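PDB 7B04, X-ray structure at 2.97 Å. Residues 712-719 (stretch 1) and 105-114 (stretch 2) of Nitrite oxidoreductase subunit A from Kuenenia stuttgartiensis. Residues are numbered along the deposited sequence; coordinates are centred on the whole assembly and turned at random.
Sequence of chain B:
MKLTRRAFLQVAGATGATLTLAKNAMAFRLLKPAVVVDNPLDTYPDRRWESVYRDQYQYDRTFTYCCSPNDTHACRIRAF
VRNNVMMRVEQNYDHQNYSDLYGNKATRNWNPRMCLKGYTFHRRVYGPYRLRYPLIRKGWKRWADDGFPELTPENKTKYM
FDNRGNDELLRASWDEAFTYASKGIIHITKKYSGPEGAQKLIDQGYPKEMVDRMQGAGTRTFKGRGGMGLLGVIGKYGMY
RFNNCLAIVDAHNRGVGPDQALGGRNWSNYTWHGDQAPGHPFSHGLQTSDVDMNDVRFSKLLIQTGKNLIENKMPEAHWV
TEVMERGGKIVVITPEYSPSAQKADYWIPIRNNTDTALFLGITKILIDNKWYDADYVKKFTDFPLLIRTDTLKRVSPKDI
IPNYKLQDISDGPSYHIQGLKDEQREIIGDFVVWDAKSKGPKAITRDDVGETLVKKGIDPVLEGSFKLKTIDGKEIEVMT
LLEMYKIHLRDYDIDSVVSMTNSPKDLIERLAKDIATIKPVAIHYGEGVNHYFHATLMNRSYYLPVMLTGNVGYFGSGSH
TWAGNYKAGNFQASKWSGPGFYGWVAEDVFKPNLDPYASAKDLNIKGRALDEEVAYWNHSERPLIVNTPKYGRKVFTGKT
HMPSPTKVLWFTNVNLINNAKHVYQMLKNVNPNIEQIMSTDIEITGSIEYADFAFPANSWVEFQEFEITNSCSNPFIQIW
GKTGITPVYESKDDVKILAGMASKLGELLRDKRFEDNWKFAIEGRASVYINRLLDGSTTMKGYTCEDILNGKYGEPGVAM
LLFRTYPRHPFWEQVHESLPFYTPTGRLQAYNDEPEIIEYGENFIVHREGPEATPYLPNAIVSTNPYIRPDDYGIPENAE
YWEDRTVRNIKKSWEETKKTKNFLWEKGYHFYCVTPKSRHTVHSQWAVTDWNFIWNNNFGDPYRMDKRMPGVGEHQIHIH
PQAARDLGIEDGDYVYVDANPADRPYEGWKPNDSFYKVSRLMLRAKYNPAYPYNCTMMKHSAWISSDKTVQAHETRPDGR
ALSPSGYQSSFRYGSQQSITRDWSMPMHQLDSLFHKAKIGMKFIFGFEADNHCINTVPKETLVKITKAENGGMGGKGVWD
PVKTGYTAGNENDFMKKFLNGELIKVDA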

# COMPACT_ATOMS: atom_id res chain seq x y z
N CYS B 712 0.84 6.47 18.40
CA CYS B 712 0.07 5.69 19.36
C CYS B 712 0.32 4.19 19.22
O CYS B 712 -0.20 3.41 20.03
CB CYS B 712 -1.42 5.98 19.20
SG CYS B 712 -2.10 5.51 17.60
N SER B 713 1.05 3.80 18.18
CA SER B 713 1.36 2.38 17.95
C SER B 713 2.82 2.08 18.28
O SER B 713 3.20 0.92 18.25
CB SER B 713 1.04 1.98 16.56
OG SER B 713 1.66 2.85 15.66
N ASN B 714 3.59 3.11 18.58
CA ASN B 714 5.02 2.92 18.91
C ASN B 714 5.44 3.95 19.96
O ASN B 714 4.90 5.04 19.96
CB ASN B 714 5.90 2.91 17.66
CG ASN B 714 5.92 4.25 16.99
OD1 ASN B 714 5.93 5.25 17.65
ND2 ASN B 714 5.93 4.27 15.68
N PRO B 715 6.42 3.65 20.82
CA PRO B 715 6.82 4.57 21.86
C PRO B 715 7.83 5.62 21.42
O PRO B 715 8.24 6.35 22.22
CB PRO B 715 7.52 3.62 22.82
CG PRO B 715 8.12 2.59 21.94
CD PRO B 715 7.10 2.37 20.86
N PHE B 716 8.22 5.61 20.16
CA PHE B 716 9.27 6.51 19.64
C PHE B 716 8.82 7.93 19.37
O PHE B 716 7.71 8.19 19.00
CB PHE B 716 9.80 5.98 18.31
CG PHE B 716 9.95 4.50 18.31
CD1 PHE B 716 10.33 3.84 19.45
CD2 PHE B 716 9.69 3.77 17.17
CE1 PHE B 716 10.46 2.47 19.45
CE2 PHE B 716 9.82 2.40 17.17
CZ PHE B 716 10.21 1.76 18.31
N ILE B 717 9.82 8.79 19.49
CA ILE B 717 9.78 10.21 19.19
C ILE B 717 10.71 10.46 18.00
O ILE B 717 11.84 9.97 17.99
CB ILE B 717 10.22 11.06 20.39
CG1 ILE B 717 9.25 10.89 21.56
CG2 ILE B 717 10.33 12.53 20.00
CD1 ILE B 717 9.76 11.49 22.84
N GLN B 718 10.22 11.20 17.01
CA GLN B 718 11.02 11.54 15.84
C GLN B 718 10.97 13.05 15.66
O GLN B 718 9.88 13.63 15.53
CB GLN B 718 10.52 10.82 14.58
CG GLN B 718 10.02 9.39 14.81
CD GLN B 718 11.04 8.32 14.44
OE1 GLN B 718 12.17 8.62 14.05
NE2 GLN B 718 10.63 7.06 14.54
N ILE B 719 12.14 13.68 15.62
CA ILE B 719 12.29 15.11 15.33
C ILE B 719 13.17 15.23 14.10
O ILE B 719 14.24 14.60 14.03
CB ILE B 719 12.90 15.91 16.49
CG1 ILE B 719 12.18 15.60 17.81
CG2 ILE B 719 12.80 17.39 16.21
CD1 ILE B 719 12.56 16.55 18.95
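Stretch 2, residues 105-114: KATRNWNPRM

Segments far apart in sequence can meet chiefly through their side chains, and residues 105-114 packed on residues 712-719 illustrate the principle. Stretch 2 forms no regular helix or strand. Its chain turns near Trp110, where Asn111 N donates to Arg108 O (3.2 Å), and a cis peptide bond precedes Pro112. Stretch 1 passes from loop into a strand at Phe716. The backbones stay well apart: the CA atoms of Phe716 and Ala106 are 9.3 Å from each other, those of Asn714 and Trp110 9.7 Å, so the two pairings run in opposite order along the chain.

Aromatic packing forms one part of the contact. Phe716 directs its edge at the face of Trp110, with the centroid of the Phe716 ring and that of the Trp110 six-membered ring 4.7 Å apart, planes at 66°, and Phe716 CZ 3.6 Å from Trp110 CD2. Apolar contacts extend this patch: Pro715 CD lies 3.9 Å from Trp110 CZ2, and Phe716 CE1 reaches Ala106 CB at 4.5 Å.

The polar groups pack without hydrogen bonding across the interface. Arg113 lays a guanidinium face over the edge of Phe716, its NH1 3.8 Å from Phe716 CD2. Arg113 NH1 also approaches Asn714 ND2 at 3.3 Å, but both are donors, and each finds a hydrogen-bonding partner elsewhere in the structure.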

# COMPACT_ATOMS: atom_id res chain seq x y z
N LYS B 105 16.23 0.73 26.43
CA LYS B 105 16.44 0.74 24.97
C LYS B 105 15.42 -0.14 24.27
O LYS B 105 14.68 -0.84 24.93
CB LYS B 105 17.83 0.18 24.68
CG LYS B 105 18.98 1.15 24.80
CD LYS B 105 20.12 0.76 23.94
N ALA B 106 15.32 0.04 22.97
CA ALA B 106 14.47 -0.81 22.15
C ALA B 106 15.29 -1.98 21.62
O ALA B 106 16.47 -2.15 21.95
CB ALA B 106 13.83 -0.00 21.02
N THR B 107 14.67 -2.82 20.80
CA THR B 107 15.29 -4.02 20.27
C THR B 107 15.48 -3.92 18.76
O THR B 107 14.93 -3.03 18.10
CB THR B 107 14.45 -5.26 20.61
OG1 THR B 107 13.29 -5.30 19.76
CG2 THR B 107 14.00 -5.21 22.05
N ARG B 108 16.27 -4.84 18.21
CA ARG B 108 16.34 -4.97 16.76
C ARG B 108 15.12 -5.65 16.18
O ARG B 108 14.97 -5.68 14.95
CB ARG B 108 17.59 -5.75 16.32
CG ARG B 108 18.92 -5.16 16.73
CD ARG B 108 20.07 -5.92 16.10
NE ARG B 108 20.43 -5.43 14.77
CZ ARG B 108 21.48 -4.66 14.51
NH1 ARG B 108 22.28 -4.29 15.50
NH2 ARG B 108 21.73 -4.26 13.28
N ASN B 109 14.22 -6.17 17.02
CA ASN B 109 13.04 -6.87 16.53
C ASN B 109 12.02 -5.92 15.93
O ASN B 109 11.03 -6.38 15.35
CB ASN B 109 12.39 -7.67 17.65
CG ASN B 109 13.25 -8.82 18.13
OD1 ASN B 109 14.07 -9.35 17.39
ND2 ASN B 109 13.06 -9.21 19.39
N TRP B 110 12.28 -4.62 15.99
CA TRP B 110 11.33 -3.60 15.48
C TRP B 110 11.61 -3.33 14.00
O TRP B 110 10.79 -2.74 13.36
CB TRP B 110 11.51 -2.33 16.30
CG TRP B 110 10.67 -2.18 17.53
CD1 TRP B 110 11.04 -2.46 18.80
CD2 TRP B 110 9.35 -1.62 17.63
NE1 TRP B 110 10.04 -2.16 19.67
CE2 TRP B 110 8.99 -1.64 18.98
CE3 TRP B 110 8.43 -1.12 16.71
CZ2 TRP B 110 7.76 -1.20 19.43
CZ3 TRP B 110 7.21 -0.70 17.15
CH2 TRP B 110 6.88 -0.74 18.50
N ASN B 111 12.73 -3.83 13.50
CA ASN B 111 13.26 -3.62 12.13
C ASN B 111 12.43 -4.39 11.10
O ASN B 111 11.79 -5.34 11.49
CB ASN B 111 14.71 -4.08 12.05
CG ASN B 111 15.71 -3.13 12.67
OD1 ASN B 111 15.35 -2.10 13.18
ND2 ASN B 111 16.97 -3.48 12.64
N PRO B 112 12.54 -4.12 9.79
CA PRO B 112 12.87 -2.82 9.20
C PRO B 112 11.76 -1.76 9.31
O PRO B 112 12.04 -0.64 9.44
CB PRO B 112 13.23 -3.19 7.77
CG PRO B 112 12.33 -4.31 7.47
CD PRO B 112 12.24 -5.08 8.76
N ARG B 113 10.53 -2.21 9.16
CA ARG B 113 9.33 -1.38 9.37
C ARG B 113 9.19 -0.17 8.42
O ARG B 113 9.48 0.92 8.83
CB ARG B 113 9.21 -1.15 10.87
CG ARG B 113 8.62 0.16 11.32
CD ARG B 113 8.85 0.13 12.78
NE ARG B 113 9.12 1.49 13.07
CZ ARG B 113 8.17 2.33 13.34
NH1 ARG B 113 8.45 3.59 13.60
NH2 ARG B 113 6.94 1.89 13.37
N MET B 114 8.79 -0.40 7.18
CA MET B 114 8.50 0.67 6.25
C MET B 114 7.37 0.18 5.34
O MET B 114 7.05 -1.01 5.32
CB MET B 114 9.75 1.05 5.44
CG MET B 114 9.90 2.51 5.14
SD MET B 114 11.55 3.01 4.61
CE MET B 114 11.11 4.12 3.26